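Local coordinates for tegumental protein 20.8 kDa (Clonorchis sinensis, PDB 5X2D), which probably binds calcium as a tegumental-allergen-like protein, this chain being its dynein-light-chain-like domain rather than the whole molecule, at residues 59-64 with 87-92. Sequence-based numbering, arbitrary orientation.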
ATOM      1  N   GLN A  59      -7.299   7.129  -0.857  1.00 67.69           N
ATOM      2  CA  GLN A  59      -7.025   5.771  -1.296  1.00 66.23           C
ATOM      3  C   GLN A  59      -6.996   4.856  -0.089  1.00 83.16           C
ATOM      4  O   GLN A  59      -6.216   5.067   0.845  1.00 85.03           O
ATOM      5  CB  GLN A  59      -5.721   5.667  -2.082  1.00 67.35           C
ATOM      6  CG  GLN A  59      -5.746   4.427  -2.963  1.00 93.00           C
ATOM      7  CD  GLN A  59      -4.655   4.383  -3.999  1.00 90.96           C
ATOM      8  OE1 GLN A  59      -3.546   4.877  -3.769  1.00100.56           O
ATOM      9  NE2 GLN A  59      -4.963   3.791  -5.162  1.00 80.29           N
ATOM     10  N   VAL A  60      -7.868   3.847  -0.110  1.00 78.62           N
ATOM     11  CA  VAL A  60      -8.025   2.936   1.020  1.00 78.15           C
ATOM     12  C   VAL A  60      -7.499   1.564   0.626  1.00 85.29           C
ATOM     13  O   VAL A  60      -7.962   0.952  -0.345  1.00 82.42           O
ATOM     14  CB  VAL A  60      -9.499   2.811   1.465  1.00 75.52           C
ATOM     15  CG1 VAL A  60      -9.629   1.807   2.593  1.00 75.19           C
ATOM     16  CG2 VAL A  60     -10.035   4.143   1.909  1.00 78.56           C
ATOM     17  N   MET A  61      -6.502   1.094   1.357  1.00 80.51           N
ATOM     18  CA  MET A  61      -5.953  -0.216   1.076  1.00 81.67           C
ATOM     19  C   MET A  61      -6.154  -1.130   2.273  1.00 81.49           C
ATOM     20  O   MET A  61      -5.808  -0.773   3.397  1.00 94.92           O
ATOM     21  CB  MET A  61      -4.475  -0.114   0.716  1.00 68.35           C
ATOM     22  CG  MET A  61      -3.804  -1.457   0.574  1.00 70.08           C
ATOM     23  SD  MET A  61      -2.140  -1.238  -0.043  1.00 80.07           S
ATOM     24  CE  MET A  61      -1.515  -0.112   1.159  1.00 88.95           C
ATOM     25  N   VAL A  62      -6.750  -2.290   2.033  1.00 78.91           N
ATOM     26  CA  VAL A  62      -6.953  -3.284   3.079  1.00 83.48           C
ATOM     27  C   VAL A  62      -6.020  -4.475   2.864  1.00 84.87           C
ATOM     28  O   VAL A  62      -5.899  -4.975   1.749  1.00 76.54           O
ATOM     29  CB  VAL A  62      -8.423  -3.763   3.111  1.00 87.28           C
ATOM     30  CG1 VAL A  62      -8.660  -4.714   4.279  1.00 89.92           C
ATOM     31  CG2 VAL A  62      -9.371  -2.562   3.176  1.00 88.67           C
ATOM     32  N   VAL A  63      -5.356  -4.921   3.926  1.00 83.99           N
ATOM     33  CA  VAL A  63      -4.420  -6.042   3.828  1.00 87.95           C
ATOM     34  C   VAL A  63      -4.697  -7.174   4.815  1.00 96.08           C
ATOM     35  O   VAL A  63      -4.977  -6.938   5.993  1.00112.46           O
ATOM     36  CB  VAL A  63      -2.960  -5.583   4.020  1.00 86.31           C
ATOM     37  CG1 VAL A  63      -1.999  -6.785   4.001  1.00 91.65           C
ATOM     38  CG2 VAL A  63      -2.596  -4.602   2.960  1.00 79.58           C
ATOM     39  N   ASP A  64      -4.607  -8.405   4.316  1.00112.08           N
ATOM     40  CA  ASP A  64      -4.665  -9.608   5.144  1.00104.29           C
ATOM     41  C   ASP A  64      -3.259 -10.191   5.113  1.00104.78           C
ATOM     42  O   ASP A  64      -2.914 -10.957   4.219  1.00105.99           O
ATOM     43  CB  ASP A  64      -5.687 -10.574   4.524  1.00107.11           C
ATOM     44  CG  ASP A  64      -6.357 -11.502   5.530  1.00125.22           C
ATOM     45  OD1 ASP A  64      -5.683 -12.075   6.420  1.00118.99           O
ATOM     46  OD2 ASP A  64      -7.591 -11.668   5.407  1.00122.91           O
ATOM     47  N   ALA A  87      -5.296  -5.155   8.370  1.00106.73           N
ATOM     48  CA  ALA A  87      -4.833  -3.765   8.369  1.00 94.07           C
ATOM     49  C   ALA A  87      -5.595  -2.908   7.384  1.00 83.94           C
ATOM     50  O   ALA A  87      -5.965  -3.363   6.297  1.00 77.26           O
ATOM     51  CB  ALA A  87      -3.338  -3.690   8.066  1.00 89.45           C
ATOM     52  N   TYR A  88      -5.783  -1.649   7.767  1.00 79.42           N
ATOM     53  CA  TYR A  88      -6.460  -0.664   6.946  1.00 71.21           C
ATOM     54  C   TYR A  88      -5.563   0.547   6.755  1.00 79.19           C
ATOM     55  O   TYR A  88      -5.119   1.162   7.726  1.00 95.08           O
ATOM     56  CB  TYR A  88      -7.797  -0.261   7.583  1.00 82.43           C
ATOM     57  CG  TYR A  88      -8.769  -1.416   7.673  1.00 91.18           C
ATOM     58  CD1 TYR A  88      -8.743  -2.289   8.754  1.00100.12           C
ATOM     59  CD2 TYR A  88      -9.685  -1.666   6.648  1.00 91.81           C
ATOM     60  CE1 TYR A  88      -9.615  -3.355   8.830  1.00103.48           C
ATOM     61  CE2 TYR A  88     -10.560  -2.736   6.715  1.00101.47           C
ATOM     62  CZ  TYR A  88     -10.521  -3.579   7.810  1.00110.69           C
ATOM     63  OH  TYR A  88     -11.386  -4.655   7.888  1.00123.73           O
ATOM     64  N   LEU A  89      -5.276   0.884   5.506  1.00 76.94           N
ATOM     65  CA  LEU A  89      -4.443   2.042   5.213  1.00 77.56           C
ATOM     66  C   LEU A  89      -5.266   3.153   4.549  1.00 78.83           C
ATOM     67  O   LEU A  89      -5.936   2.924   3.526  1.00 75.89           O
ATOM     68  CB  LEU A  89      -3.256   1.650   4.315  1.00 76.67           C
ATOM     69  CG  LEU A  89      -2.123   0.859   4.973  1.00 78.68           C
ATOM     70  CD1 LEU A  89      -2.460  -0.599   4.939  1.00 77.10           C
ATOM     71  CD2 LEU A  89      -0.773   1.107   4.328  1.00 74.06           C
ATOM     72  N   PHE A  90      -5.230   4.349   5.132  1.00 74.23           N
ATOM     73  CA  PHE A  90      -5.879   5.502   4.516  1.00 79.20           C
ATOM     74  C   PHE A  90      -4.854   6.541   4.083  1.00 84.40           C
ATOM     75  O   PHE A  90      -3.932   6.869   4.844  1.00 83.85           O
ATOM     76  CB  PHE A  90      -6.900   6.135   5.462  1.00 67.16           C
ATOM     77  CG  PHE A  90      -8.088   5.252   5.738  1.00 74.68           C
ATOM     78  CD1 PHE A  90      -7.964   4.124   6.565  1.00 74.93           C
ATOM     79  CD2 PHE A  90      -9.325   5.524   5.161  1.00 67.91           C
ATOM     80  CE1 PHE A  90      -9.058   3.301   6.829  1.00 80.18           C
ATOM     81  CE2 PHE A  90     -10.426   4.705   5.413  1.00 87.25           C
ATOM     82  CZ  PHE A  90     -10.292   3.587   6.250  1.00 85.84           C
ATOM     83  N   TRP A  91      -5.023   7.027   2.853  1.00 78.44           N
ATOM     84  CA  TRP A  91      -4.261   8.139   2.295  1.00 82.03           C
ATOM     85  C   TRP A  91      -5.202   9.111   1.630  1.00 78.21           C
ATOM     86  O   TRP A  91      -5.856   8.750   0.660  1.00 84.98           O
ATOM     87  CB  TRP A  91      -3.277   7.695   1.210  1.00 93.46           C
ATOM     88  CG  TRP A  91      -2.154   6.824   1.600  1.00107.32           C
ATOM     89  CD1 TRP A  91      -1.138   7.125   2.456  1.00107.31           C
ATOM     90  CD2 TRP A  91      -1.883   5.511   1.095  1.00118.00           C
ATOM     91  NE1 TRP A  91      -0.260   6.070   2.535  1.00114.60           N
ATOM     92  CE2 TRP A  91      -0.695   5.066   1.710  1.00115.80           C
ATOM     93  CE3 TRP A  91      -2.534   4.666   0.188  1.00123.55           C
ATOM     94  CZ2 TRP A  91      -0.146   3.815   1.452  1.00109.70           C
ATOM     95  CZ3 TRP A  91      -1.988   3.430  -0.066  1.00120.51           C
ATOM     96  CH2 TRP A  91      -0.802   3.020   0.560  1.00115.49           C
ATOM     97  N   GLN A  92      -5.206  10.360   2.059  1.00 71.64           N
ATOM     98  CA  GLN A  92      -5.869  11.385   1.281  1.00 66.74           C
ATOM     99  C   GLN A  92      -4.937  11.735   0.125  1.00 67.85           C
ATOM    100  O   GLN A  92      -3.795  12.057   0.344  1.00 68.19           O
ATOM    101  CB  GLN A  92      -6.163  12.575   2.159  1.00 67.03           C
ATOM    102  CG  GLN A  92      -6.763  13.748   1.466  1.00 74.52           C
ATOM    103  CD  GLN A  92      -6.985  14.888   2.431  1.00 81.37           C
ATOM    104  OE1 GLN A  92      -6.106  15.213   3.251  1.00 69.84           O
ATOM    105  NE2 GLN A  92      -8.175  15.475   2.380  1.00 91.97           N
TER
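Met61 and Leu89 form the middle hydrogen-bonded pair of an antiparallel ladder, with Met61 N giving to Leu89 O (2.9 Å) and Leu89 N to Met61 O (2.7 Å). Gln59 with Trp91 and Val63 with Ala87 repeat this two-bond pattern on either side, so six backbone bonds join the strands. On the face carrying these pairs, Met61 runs extended to SD and then bends at chi3 (55°), which brings CE back to Leu89 CD2 (3.5 Å) and near CH2 of the Trp91 indole. Gln59 CB lies 4.0 Å from Trp91 CE3, and the Gln59 side-chain amide is turned 63° from the indole plane. The other face holds the non-hydrogen-bonded pairs: Val60 CG2 meets Phe90 CE2 at 3.6 Å while CG1 sits over one ring face toward the rim, and Val62 lies alongside Tyr88, CG2 to CD2 at 3.6 Å. Leu46 of helix 36-54 touches both Val60 and Phe90. Along the other edge of strand 58-63, Met61 to Asp64 pair antiparallel with a strand of the second subunit, consistent with a dynein-light-chain-like domain, whose relatives dimerise through beta strands. Main-chain bonding thus sets the register, while apolar pairs cover both faces.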